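Local coordinates for protein hemoglobin chain d1 (Lumbricus terrestris, PDB 1X9F) that probably carries oxygen as one of the heme-containing globin chains of the earthworm's large extracellular hemoglobin, at residues 29-33 with 54-59; 108-112 with 128-133; 13-17 with 115-119. All blocks are in the same frame, centred on the assembly; numbering follows the deposited sequence.

Contact 1 of 3, residues 29-33 with 54-59. With CMO (carbon monoxide), chain U.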
ATOM      1  N   LEU D  29      14.375 -12.567   0.433  1.00 26.77           N
ATOM      2  CA  LEU D  29      14.022 -12.931   1.800  1.00 28.46           C
ATOM      3  C   LEU D  29      12.629 -13.544   1.824  1.00 27.85           C
ATOM      4  O   LEU D  29      12.418 -14.612   2.406  1.00 26.82           O
ATOM      5  CB  LEU D  29      14.083 -11.686   2.699  1.00 30.21           C
ATOM      6  CG  LEU D  29      13.493 -11.715   4.117  1.00 36.38           C
ATOM      7  CD1 LEU D  29      14.497 -12.260   5.128  1.00 43.14           C
ATOM      8  CD2 LEU D  29      13.036 -10.324   4.532  1.00 35.34           C
ATOM      9  N   GLU D  30      11.687 -12.861   1.179  1.00 28.11           N
ATOM     10  CA  GLU D  30      10.309 -13.325   1.119  1.00 29.06           C
ATOM     11  C   GLU D  30      10.246 -14.707   0.491  1.00 26.85           C
ATOM     12  O   GLU D  30       9.524 -15.586   0.971  1.00 27.30           O
ATOM     13  CB  GLU D  30       9.449 -12.352   0.321  1.00 29.85           C
ATOM     14  CG  GLU D  30       7.961 -12.664   0.390  1.00 35.41           C
ATOM     15  CD  GLU D  30       7.122 -11.691  -0.412  1.00 48.06           C
ATOM     16  OE1 GLU D  30       7.570 -10.543  -0.635  1.00 44.80           O
ATOM     17  OE2 GLU D  30       6.003 -12.069  -0.821  1.00 53.68           O
ATOM     18  N   LEU D  31      11.015 -14.883  -0.581  1.00 25.73           N
ATOM     19  CA  LEU D  31      11.127 -16.160  -1.262  1.00 24.29           C
ATOM     20  C   LEU D  31      11.621 -17.257  -0.328  1.00 26.07           C
ATOM     21  O   LEU D  31      10.930 -18.262  -0.167  1.00 30.61           O
ATOM     22  CB  LEU D  31      12.023 -16.050  -2.506  1.00 23.25           C
ATOM     23  CG  LEU D  31      12.432 -17.330  -3.253  1.00 20.85           C
ATOM     24  CD1 LEU D  31      11.219 -18.084  -3.773  1.00 22.79           C
ATOM     25  CD2 LEU D  31      13.378 -17.001  -4.400  1.00 21.23           C
ATOM     26  N   TRP D  32      12.791 -17.073   0.288  1.00 25.14           N
ATOM     27  CA  TRP D  32      13.352 -18.120   1.156  1.00 26.35           C
ATOM     28  C   TRP D  32      12.554 -18.384   2.407  1.00 27.24           C
ATOM     29  O   TRP D  32      12.534 -19.510   2.900  1.00 25.04           O
ATOM     30  CB  TRP D  32      14.815 -17.854   1.503  1.00 26.16           C
ATOM     31  CG  TRP D  32      15.629 -18.127   0.337  1.00 23.05           C
ATOM     32  CD1 TRP D  32      16.202 -17.211  -0.479  1.00 22.53           C
ATOM     33  CD2 TRP D  32      15.911 -19.407  -0.224  1.00 25.70           C
ATOM     34  NE1 TRP D  32      16.851 -17.840  -1.515  1.00 25.25           N
ATOM     35  CE2 TRP D  32      16.686 -19.193  -1.378  1.00 23.05           C
ATOM     36  CE3 TRP D  32      15.596 -20.726   0.139  1.00 27.77           C
ATOM     37  CZ2 TRP D  32      17.149 -20.235  -2.167  1.00 25.17           C
ATOM     38  CZ3 TRP D  32      16.059 -21.766  -0.649  1.00 22.02           C
ATOM     39  CH2 TRP D  32      16.831 -21.514  -1.785  1.00 26.63           C
ATOM     40  N   ARG D  33      11.896 -17.355   2.925  1.00 28.88           N
ATOM     41  CA  ARG D  33      11.078 -17.551   4.103  1.00 29.76           C
ATOM     42  C   ARG D  33       9.908 -18.471   3.793  1.00 32.23           C
ATOM     43  O   ARG D  33       9.608 -19.375   4.572  1.00 32.64           O
ATOM     44  CB  ARG D  33      10.569 -16.238   4.661  1.00 29.66           C
ATOM     45  CG  ARG D  33       9.995 -16.432   6.040  1.00 32.31           C
ATOM     46  CD  ARG D  33       9.469 -15.188   6.660  1.00 39.33           C
ATOM     47  NE  ARG D  33       8.341 -14.655   5.908  1.00 42.68           N
ATOM     48  CZ  ARG D  33       7.658 -13.580   6.268  1.00 49.40           C
ATOM     49  NH1 ARG D  33       7.982 -12.917   7.373  1.00 50.73           N
ATOM     50  NH2 ARG D  33       6.641 -13.162   5.525  1.00 46.44           N
ATOM     51  N   ILE D  54      17.373 -16.135   8.406  1.00 23.95           N
ATOM     52  CA  ILE D  54      17.360 -15.632   7.034  1.00 23.12           C
ATOM     53  C   ILE D  54      17.434 -14.106   6.992  1.00 21.33           C
ATOM     54  O   ILE D  54      17.611 -13.506   5.929  1.00 21.70           O
ATOM     55  CB  ILE D  54      16.118 -16.149   6.296  1.00 23.55           C
ATOM     56  CG1 ILE D  54      14.856 -15.769   7.068  1.00 25.30           C
ATOM     57  CG2 ILE D  54      16.198 -17.671   6.129  1.00 25.97           C
ATOM     58  CD1 ILE D  54      13.602 -15.824   6.253  1.00 21.98           C
ATOM     59  N   TYR D  55      17.301 -13.489   8.161  1.00 20.72           N
ATOM     60  CA  TYR D  55      17.397 -12.043   8.291  1.00 20.07           C
ATOM     61  C   TYR D  55      18.817 -11.591   8.570  1.00 19.85           C
ATOM     62  O   TYR D  55      19.066 -10.391   8.728  1.00 21.43           O
ATOM     63  CB  TYR D  55      16.497 -11.556   9.420  1.00 18.83           C
ATOM     64  CG  TYR D  55      15.049 -11.796   9.153  1.00 19.48           C
ATOM     65  CD1 TYR D  55      14.467 -13.023   9.446  1.00 21.43           C
ATOM     66  CD2 TYR D  55      14.256 -10.800   8.593  1.00 22.01           C
ATOM     67  CE1 TYR D  55      13.135 -13.256   9.195  1.00 23.21           C
ATOM     68  CE2 TYR D  55      12.918 -11.021   8.337  1.00 23.65           C
ATOM     69  CZ  TYR D  55      12.364 -12.251   8.642  1.00 25.34           C
ATOM     70  OH  TYR D  55      11.031 -12.477   8.391  1.00 31.67           O
ATOM     71  N   SER D  56      19.744 -12.539   8.647  1.00 18.76           N
ATOM     72  CA  SER D  56      21.134 -12.202   8.909  1.00 18.28           C
ATOM     73  C   SER D  56      21.771 -11.688   7.624  1.00 19.29           C
ATOM     74  O   SER D  56      21.253 -11.945   6.533  1.00 20.90           O
ATOM     75  CB  SER D  56      21.893 -13.418   9.436  1.00 17.83           C
ATOM     76  OG  SER D  56      22.000 -14.411   8.433  1.00 18.36           O
ATOM     77  N   PRO D  57      22.870 -10.946   7.736  1.00 20.10           N
ATOM     78  CA  PRO D  57      23.590 -10.513   6.547  1.00 18.59           C
ATOM     79  C   PRO D  57      24.253 -11.672   5.786  1.00 16.42           C
ATOM     80  O   PRO D  57      24.365 -11.599   4.561  1.00 19.35           O
ATOM     81  CB  PRO D  57      24.628  -9.526   7.102  1.00 18.41           C
ATOM     82  CG  PRO D  57      24.845  -9.976   8.515  1.00 23.95           C
ATOM     83  CD  PRO D  57      23.490 -10.433   8.975  1.00 19.57           C
ATOM     84  N   GLU D  58      24.672 -12.727   6.487  1.00 18.81           N
ATOM     85  CA  GLU D  58      25.282 -13.896   5.823  1.00 20.59           C
ATOM     86  C   GLU D  58      24.305 -14.562   4.887  1.00 20.06           C
ATOM     87  O   GLU D  58      24.647 -14.898   3.750  1.00 22.40           O
ATOM     88  CB  GLU D  58      25.762 -14.945   6.826  1.00 20.81           C
ATOM     89  CG  GLU D  58      26.911 -14.493   7.703  1.00 28.17           C
ATOM     90  CD  GLU D  58      26.476 -13.488   8.754  1.00 37.34           C
ATOM     91  OE1 GLU D  58      25.297 -13.518   9.186  1.00 37.56           O
ATOM     92  OE2 GLU D  58      27.320 -12.659   9.150  1.00 42.81           O
ATOM     93  N   PHE D  59      23.085 -14.767   5.375  1.00 20.11           N
ATOM     94  CA  PHE D  59      22.090 -15.400   4.539  1.00 21.63           C
ATOM     95  C   PHE D  59      21.582 -14.450   3.452  1.00 22.53           C
ATOM     96  O   PHE D  59      21.267 -14.890   2.341  1.00 21.31           O
ATOM     97  CB  PHE D  59      20.942 -15.995   5.359  1.00 19.40           C
ATOM     98  CG  PHE D  59      19.990 -16.803   4.528  1.00 17.83           C
ATOM     99  CD1 PHE D  59      20.217 -18.157   4.288  1.00 15.82           C
ATOM    100  CD2 PHE D  59      18.888 -16.192   3.933  1.00 14.51           C
ATOM    101  CE1 PHE D  59      19.338 -18.899   3.489  1.00 15.70           C
ATOM    102  CE2 PHE D  59      18.008 -16.919   3.135  1.00 22.16           C
ATOM    103  CZ  PHE D  59      18.231 -18.277   2.914  1.00 14.95           C
TER
HETATM  104  C   CMO U1164      20.374 -21.201  -3.565  1.00 32.24           C
HETATM  105  O   CMO U1164      19.920 -21.308  -2.314  1.00 37.11           O
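Arg33 NH1 donates to Tyr55 OH at 3.2 Å, a bent bond (136° at the hydrogen) whose acceptor is tilted 30° out of the guanidinium plane. The stronger polar partner of this guanidinium is Asp117 of a neighbouring subunit, another copy of this protein, which forms a salt bridge with NH2. The phenol ring also receives Leu29, whose CD1 sits over one face, 3.9 Å from the ring centroid, a CH-pi contact. Ile54 holds CG1 between its backbone N and carbonyl carbon, which sends CD1 across the aliphatic root of Arg33, 3.5 Å from CB. Ser56 OG caps Phe59 N at the start of helix 57-75. Deeper in, Phe59 directs its edge at a face of Trp32 in a T-shaped pair, planes at 90° and CZ 3.7 Å from Trp32 CG. The far, six-membered part of the indole reaches the bound carbon monoxide, with CZ2 3.0 Å from its O, while His62 hydrogen-bonds this ligand. Replacing Trp32 by alanine is likely to leave the Phe59 edge without its aromatic face and open a gap beside the carbon monoxide. Trp32 and Phe59 thus pack at the distal, ligand-binding side of a globin heme pocket.

Contact 2 of 3, residues 108-112 with 128-133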
ATOM      1  N   LEU D 108      10.897 -23.675  -7.358  1.00 30.68           N
ATOM      2  CA  LEU D 108      10.107 -23.195  -8.474  1.00 29.08           C
ATOM      3  C   LEU D 108       8.685 -22.871  -8.044  1.00 30.09           C
ATOM      4  O   LEU D 108       8.144 -21.837  -8.436  1.00 32.71           O
ATOM      5  CB  LEU D 108      10.093 -24.240  -9.592  1.00 30.21           C
ATOM      6  CG  LEU D 108       9.296 -23.918 -10.864  1.00 34.32           C
ATOM      7  CD1 LEU D 108       9.757 -22.618 -11.512  1.00 31.99           C
ATOM      8  CD2 LEU D 108       9.404 -25.075 -11.845  1.00 32.82           C
ATOM      9  N   LYS D 109       8.087 -23.751  -7.237  1.00 30.00           N
ATOM     10  CA  LYS D 109       6.720 -23.544  -6.742  1.00 30.33           C
ATOM     11  C   LYS D 109       6.597 -22.194  -6.045  1.00 27.66           C
ATOM     12  O   LYS D 109       5.640 -21.448  -6.273  1.00 27.96           O
ATOM     13  CB  LYS D 109       6.292 -24.665  -5.779  1.00 30.24           C
ATOM     14  CG  LYS D 109       4.787 -24.682  -5.464  1.00 34.25           C
ATOM     15  CD  LYS D 109       4.501 -24.662  -3.956  1.00 38.53           C
ATOM     16  CE  LYS D 109       4.748 -26.010  -3.284  1.00 42.02           C
ATOM     17  NZ  LYS D 109       4.489 -25.958  -1.814  1.00 44.01           N
ATOM     18  N   HIS D 110       7.576 -21.883  -5.206  1.00 26.75           N
ATOM     19  CA  HIS D 110       7.536 -20.655  -4.442  1.00 28.50           C
ATOM     20  C   HIS D 110       8.008 -19.441  -5.219  1.00 28.33           C
ATOM     21  O   HIS D 110       7.489 -18.346  -5.011  1.00 30.39           O
ATOM     22  CB  HIS D 110       8.318 -20.807  -3.155  1.00 29.96           C
ATOM     23  CG  HIS D 110       7.595 -21.593  -2.113  1.00 31.70           C
ATOM     24  ND1 HIS D 110       7.814 -22.940  -1.911  1.00 36.81           N
ATOM     25  CD2 HIS D 110       6.656 -21.224  -1.210  1.00 31.16           C
ATOM     26  CE1 HIS D 110       7.043 -23.364  -0.926  1.00 33.91           C
ATOM     27  NE2 HIS D 110       6.331 -22.342  -0.483  1.00 31.32           N
ATOM     28  N   LEU D 111       8.987 -19.623  -6.103  1.00 29.61           N
ATOM     29  CA  LEU D 111       9.367 -18.552  -7.010  1.00 25.13           C
ATOM     30  C   LEU D 111       8.138 -18.071  -7.781  1.00 24.43           C
ATOM     31  O   LEU D 111       7.858 -16.873  -7.814  1.00 23.43           O
ATOM     32  CB  LEU D 111      10.465 -19.002  -7.971  1.00 23.43           C
ATOM     33  CG  LEU D 111      10.916 -17.948  -8.986  1.00 27.07           C
ATOM     34  CD1 LEU D 111      11.559 -16.729  -8.307  1.00 24.13           C
ATOM     35  CD2 LEU D 111      11.857 -18.567 -10.013  1.00 16.53           C
ATOM     36  N   LEU D 112       7.383 -19.005  -8.361  1.00 24.09           N
ATOM     37  CA  LEU D 112       6.197 -18.652  -9.145  1.00 26.18           C
ATOM     38  C   LEU D 112       5.122 -17.950  -8.317  1.00 26.45           C
ATOM     39  O   LEU D 112       4.466 -17.019  -8.797  1.00 26.90           O
ATOM     40  CB  LEU D 112       5.620 -19.882  -9.851  1.00 27.92           C
ATOM     41  CG  LEU D 112       6.481 -20.509 -10.953  1.00 29.25           C
ATOM     42  CD1 LEU D 112       5.673 -21.553 -11.712  1.00 31.36           C
ATOM     43  CD2 LEU D 112       7.015 -19.472 -11.928  1.00 27.58           C
ATOM     44  N   TRP D 128       6.618 -18.643 -17.702  1.00 29.49           N
ATOM     45  CA  TRP D 128       7.534 -18.868 -16.586  1.00 31.05           C
ATOM     46  C   TRP D 128       7.765 -20.328 -16.340  1.00 32.66           C
ATOM     47  O   TRP D 128       8.912 -20.782 -16.311  1.00 33.49           O
ATOM     48  CB  TRP D 128       7.033 -18.215 -15.309  1.00 27.41           C
ATOM     49  CG  TRP D 128       7.417 -16.829 -15.289  1.00 26.02           C
ATOM     50  CD1 TRP D 128       6.714 -15.794 -15.810  1.00 26.10           C
ATOM     51  CD2 TRP D 128       8.642 -16.282 -14.792  1.00 24.47           C
ATOM     52  NE1 TRP D 128       7.405 -14.621 -15.639  1.00 30.87           N
ATOM     53  CE2 TRP D 128       8.596 -14.893 -15.019  1.00 25.41           C
ATOM     54  CE3 TRP D 128       9.770 -16.820 -14.157  1.00 21.61           C
ATOM     55  CZ2 TRP D 128       9.629 -14.031 -14.634  1.00 24.27           C
ATOM     56  CZ3 TRP D 128      10.805 -15.961 -13.781  1.00 20.76           C
ATOM     57  CH2 TRP D 128      10.723 -14.583 -14.020  1.00 18.95           C
ATOM     58  N   HIS D 129       6.672 -21.063 -16.187  1.00 35.37           N
ATOM     59  CA  HIS D 129       6.752 -22.470 -15.874  1.00 38.89           C
ATOM     60  C   HIS D 129       7.565 -23.256 -16.884  1.00 38.63           C
ATOM     61  O   HIS D 129       8.421 -24.048 -16.506  1.00 39.11           O
ATOM     62  CB  HIS D 129       5.369 -23.072 -15.758  1.00 42.43           C
ATOM     63  CG  HIS D 129       5.360 -24.355 -15.004  1.00 47.75           C
ATOM     64  ND1 HIS D 129       5.359 -24.399 -13.628  1.00 48.14           N
ATOM     65  CD2 HIS D 129       5.402 -25.639 -15.426  1.00 56.47           C
ATOM     66  CE1 HIS D 129       5.377 -25.659 -13.233  1.00 54.49           C
ATOM     67  NE2 HIS D 129       5.402 -26.431 -14.304  1.00 57.93           N
ATOM     68  N   ASP D 130       7.283 -23.048 -18.165  1.00 39.57           N
ATOM     69  CA  ASP D 130       8.064 -23.684 -19.210  1.00 41.65           C
ATOM     70  C   ASP D 130       9.521 -23.304 -19.028  1.00 43.49           C
ATOM     71  O   ASP D 130      10.386 -24.169 -18.852  1.00 44.30           O
ATOM     72  CB  ASP D 130       7.586 -23.230 -20.592  1.00 42.78           C
ATOM     73  CG  ASP D 130       6.226 -23.788 -20.957  1.00 45.34           C
ATOM     74  OD1 ASP D 130       5.676 -23.374 -21.999  1.00 46.98           O
ATOM     75  OD2 ASP D 130       5.628 -24.647 -20.273  1.00 52.97           O
ATOM     76  N   CYS D 131       9.759 -21.988 -19.040  1.00 44.34           N
ATOM     77  CA  CYS D 131      11.095 -21.405 -19.089  1.00 44.86           C
ATOM     78  C   CYS D 131      12.030 -21.730 -17.924  1.00 41.73           C
ATOM     79  O   CYS D 131      13.165 -22.161 -18.142  1.00 42.44           O
ATOM     80  CB  CYS D 131      10.960 -19.893 -19.216  1.00 45.95           C
ATOM     81  SG  CYS D 131      11.846 -19.235 -20.627  1.00 61.51           S
ATOM     82  N   VAL D 132      11.567 -21.507 -16.698  1.00 39.28           N
ATOM     83  CA  VAL D 132      12.408 -21.732 -15.523  1.00 37.52           C
ATOM     84  C   VAL D 132      12.590 -23.230 -15.272  1.00 37.44           C
ATOM     85  O   VAL D 132      13.631 -23.659 -14.771  1.00 36.22           O
ATOM     86  CB  VAL D 132      11.851 -21.005 -14.267  1.00 39.05           C
ATOM     87  CG1 VAL D 132      12.677 -21.329 -13.026  1.00 32.14           C
ATOM     88  CG2 VAL D 132      11.832 -19.502 -14.487  1.00 36.41           C
ATOM     89  N   ASP D 133      11.575 -24.012 -15.637  1.00 35.57           N
ATOM     90  CA  ASP D 133      11.602 -25.471 -15.517  1.00 35.36           C
ATOM     91  C   ASP D 133      12.858 -26.045 -16.138  1.00 33.19           C
ATOM     92  O   ASP D 133      13.564 -26.841 -15.518  1.00 33.15           O
ATOM     93  CB  ASP D 133      10.406 -26.071 -16.237  1.00 36.71           C
ATOM     94  CG  ASP D 133       9.688 -27.097 -15.411  1.00 42.35           C
ATOM     95  OD1 ASP D 133       8.471 -27.278 -15.644  1.00 52.28           O
ATOM     96  OD2 ASP D 133      10.233 -27.768 -14.507  1.00 46.84           O
TER
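The helical segments 108-112 and 128-133 run obliquely antiparallel, their N-to-C directions 136° apart and their axes 11.1 Å apart at closest, with Leu108 nearest Asp133 and Leu112 nearest Trp128 along the backbones. No hydrogen bond joins them, and the interface is built on leucine branches. With CG anti to the backbone N (chi1 180°), Leu108 carries its fork out between Val132 and Asp133: CD1 slides past Val132 to lie 3.5 Å from CG1, while CD2 lies near the carboxylate of Asp133, 3.9 Å from OD2. Leu111 approaches the same valine methyl obliquely and more loosely, its CD2 4.2 Å from Val132 CG1. One turn after Leu108, Leu112 splits in a similar way. Its CD2 lies 3.6 Å from Trp128 CB, at the base of the indole, whereas CD1 comes to the edge of the His129 imidazole, near the ring plane and 3.4 Å from ND1. These segments belong to the last two long helices of the globin fold, G and H in the classical lettering, which pack as an antiparallel pair. Val132 faces this seam with its side chain about 5 Å from the heme, which places the seam near the cofactor. Around the pair, Leu111 also touches Leu70 of helix 57-75, and Trp128 NE1 is hydrogen-bonded to Gln13 OE1. Cys131 takes no part in the packing between the two segments, but its disulfide to Cys2 ties helix 125-139 covalently to the chain's N-terminal end.

Contact 3 of 3, residues 13-17 with 115-119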
ATOM      1  N   GLN D  13       9.261  -9.622 -17.608  1.00 24.43           N
ATOM      2  CA  GLN D  13       8.582  -9.706 -16.321  1.00 23.45           C
ATOM      3  C   GLN D  13       9.572  -9.842 -15.178  1.00 25.09           C
ATOM      4  O   GLN D  13       9.328  -9.352 -14.072  1.00 27.67           O
ATOM      5  CB  GLN D  13       7.588 -10.866 -16.304  1.00 22.36           C
ATOM      6  CG  GLN D  13       6.430 -10.674 -17.261  1.00 22.11           C
ATOM      7  CD  GLN D  13       5.215 -11.489 -16.887  1.00 22.29           C
ATOM      8  OE1 GLN D  13       5.327 -12.656 -16.500  1.00 26.06           O
ATOM      9  NE2 GLN D  13       4.046 -10.878 -17.002  1.00 24.94           N
ATOM     10  N   TRP D  14      10.683 -10.514 -15.454  1.00 24.90           N
ATOM     11  CA  TRP D  14      11.743 -10.644 -14.480  1.00 24.38           C
ATOM     12  C   TRP D  14      12.340  -9.286 -14.166  1.00 28.10           C
ATOM     13  O   TRP D  14      12.585  -8.972 -13.001  1.00 29.39           O
ATOM     14  CB  TRP D  14      12.833 -11.554 -15.012  1.00 22.30           C
ATOM     15  CG  TRP D  14      13.963 -11.697 -14.073  1.00 19.77           C
ATOM     16  CD1 TRP D  14      15.271 -11.432 -14.330  1.00 16.28           C
ATOM     17  CD2 TRP D  14      13.899 -12.139 -12.712  1.00 25.15           C
ATOM     18  NE1 TRP D  14      16.037 -11.700 -13.218  1.00 21.36           N
ATOM     19  CE2 TRP D  14      15.219 -12.132 -12.208  1.00 23.08           C
ATOM     20  CE3 TRP D  14      12.857 -12.554 -11.863  1.00 23.24           C
ATOM     21  CZ2 TRP D  14      15.529 -12.511 -10.893  1.00 22.97           C
ATOM     22  CZ3 TRP D  14      13.164 -12.930 -10.554  1.00 25.27           C
ATOM     23  CH2 TRP D  14      14.493 -12.905 -10.085  1.00 26.44           C
ATOM     24  N   ALA D  15      12.572  -8.490 -15.208  1.00 27.86           N
ATOM     25  CA  ALA D  15      13.097  -7.141 -15.043  1.00 31.49           C
ATOM     26  C   ALA D  15      12.272  -6.326 -14.043  1.00 33.88           C
ATOM     27  O   ALA D  15      12.841  -5.573 -13.252  1.00 39.02           O
ATOM     28  CB  ALA D  15      13.193  -6.428 -16.382  1.00 30.99           C
ATOM     29  N   SER D  16      10.946  -6.480 -14.062  1.00 34.29           N
ATOM     30  CA  SER D  16      10.095  -5.759 -13.109  1.00 33.12           C
ATOM     31  C   SER D  16      10.101  -6.400 -11.738  1.00 33.31           C
ATOM     32  O   SER D  16      10.316  -5.712 -10.742  1.00 33.05           O
ATOM     33  CB  SER D  16       8.647  -5.655 -13.601  1.00 31.33           C
ATOM     34  OG  SER D  16       8.624  -5.360 -14.996  1.00 36.61           O
ATOM     35  N   ALA D  17       9.846  -7.703 -11.674  1.00 34.45           N
ATOM     36  CA  ALA D  17       9.719  -8.369 -10.381  1.00 37.01           C
ATOM     37  C   ALA D  17      11.026  -8.376  -9.575  1.00 38.36           C
ATOM     38  O   ALA D  17      10.997  -8.285  -8.342  1.00 39.79           O
ATOM     39  CB  ALA D  17       9.187  -9.771 -10.559  1.00 36.49           C
ATOM     40  N   LEU D 115       6.431 -14.459  -7.446  1.00 27.99           N
ATOM     41  CA  LEU D 115       6.384 -13.696  -8.693  1.00 28.04           C
ATOM     42  C   LEU D 115       4.953 -13.264  -8.997  1.00 28.47           C
ATOM     43  O   LEU D 115       4.711 -12.114  -9.386  1.00 24.02           O
ATOM     44  CB  LEU D 115       6.971 -14.494  -9.859  1.00 27.71           C
ATOM     45  CG  LEU D 115       8.499 -14.507  -9.975  1.00 25.96           C
ATOM     46  CD1 LEU D 115       8.926 -15.565 -10.960  1.00 26.67           C
ATOM     47  CD2 LEU D 115       9.051 -13.153 -10.385  1.00 23.67           C
ATOM     48  N   GLY D 116       4.017 -14.189  -8.791  1.00 29.61           N
ATOM     49  CA  GLY D 116       2.585 -13.927  -8.924  1.00 32.02           C
ATOM     50  C   GLY D 116       2.112 -12.728  -8.121  1.00 34.55           C
ATOM     51  O   GLY D 116       1.348 -11.905  -8.626  1.00 36.05           O
ATOM     52  N   ASP D 117       2.569 -12.623  -6.873  1.00 36.04           N
ATOM     53  CA  ASP D 117       2.224 -11.486  -6.023  1.00 38.43           C
ATOM     54  C   ASP D 117       2.740 -10.184  -6.596  1.00 36.97           C
ATOM     55  O   ASP D 117       2.029  -9.184  -6.606  1.00 40.30           O
ATOM     56  CB  ASP D 117       2.797 -11.657  -4.618  1.00 41.24           C
ATOM     57  CG  ASP D 117       2.127 -12.766  -3.849  1.00 46.06           C
ATOM     58  OD1 ASP D 117       0.885 -12.876  -3.918  1.00 50.58           O
ATOM     59  OD2 ASP D 117       2.759 -13.574  -3.139  1.00 50.31           O
ATOM     60  N   ARG D 118       3.983 -10.196  -7.059  1.00 37.02           N
ATOM     61  CA  ARG D 118       4.606  -8.993  -7.586  1.00 36.06           C
ATOM     62  C   ARG D 118       3.976  -8.551  -8.895  1.00 35.43           C
ATOM     63  O   ARG D 118       3.703  -7.364  -9.087  1.00 35.91           O
ATOM     64  CB  ARG D 118       6.095  -9.222  -7.802  1.00 36.49           C
ATOM     65  CG  ARG D 118       6.898  -9.316  -6.518  1.00 42.24           C
ATOM     66  CD  ARG D 118       7.278  -7.953  -5.953  1.00 52.22           C
ATOM     67  NE  ARG D 118       8.056  -8.041  -4.715  1.00 48.55           N
ATOM     68  CZ  ARG D 118       7.769  -8.830  -3.681  1.00 51.79           C
ATOM     69  NH1 ARG D 118       6.696  -9.616  -3.690  1.00 50.63           N
ATOM     70  NH2 ARG D 118       8.556  -8.820  -2.615  1.00 51.62           N
ATOM     71  N   LEU D 119       3.751  -9.499  -9.797  1.00 35.42           N
ATOM     72  CA  LEU D 119       3.301  -9.135 -11.137  1.00 34.55           C
ATOM     73  C   LEU D 119       1.786  -9.098 -11.253  1.00 35.52           C
ATOM     74  O   LEU D 119       1.245  -8.391 -12.103  1.00 38.34           O
ATOM     75  CB  LEU D 119       3.919 -10.063 -12.186  1.00 32.83           C
ATOM     76  CG  LEU D 119       5.436  -9.885 -12.336  1.00 32.61           C
ATOM     77  CD1 LEU D 119       6.085 -11.150 -12.874  1.00 25.98           C
ATOM     78  CD2 LEU D 119       5.777  -8.671 -13.209  1.00 30.65           C
TER
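The indole of Trp14 meets Leu115 at its edge: CD2 of the leucine lies near the ring plane, 4.1 Å from CZ3, and the two side chains cross at about a right angle. Phe18 stacks on the same indole, and NE1 is hydrogen-bonded to Asp71. With CG anti to the carbonyl carbon (chi1 -81°), Leu115 carries CD2 onward to Ala17, 3.4 Å from CB, so one methyl fills the space between tryptophan and alanine. The helices are nearly perpendicular, at 84°, and the small Ala17 lets their backbones come close, its CA 5.9 Å from that of Arg118. In the globin fold this is where the N-terminal A helix crosses the C-terminal end of the G helix. Leu119 packs beside Leu115, nearer Gln13. Its CD1 lies 3.8 Å from Gln13 CB and 4.1 Å from Ala17 CB; CD2 is 3.7 Å from Gln13 O, and Ser16 CB is just beyond. The amide of Gln13 has further polar partners beyond the crossing: NE2 donates to His122 O and to Asp129 of a Globin III chain, while OE1 accepts from Asp124 N. Arg118 lends CB to Ala17, while its guanidinium forms a salt bridge with Glu30.

From the N terminus, helix 4-18 supplies the first half of contact 3, which stays open while most of the globin is threaded. Contact 1 is nested inside that long loop: it joins helix 21-38 to the loop leading into helix 57-75 and to its first turn, and closes early, after 20 intervening residues. Helix 101-119 then opens contact 2 and, about two turns later, completes contact 3; helix 125-139 finally closes contact 2, so the segments of these two contacts alternate along the chain. Helix 101-119 is thus common to both. Direct bridges join the regions: Leu31 packs on Leu111, a salt bridge ties contacts 1 and 3, and Trp128 packs against Leu115 and Trp14.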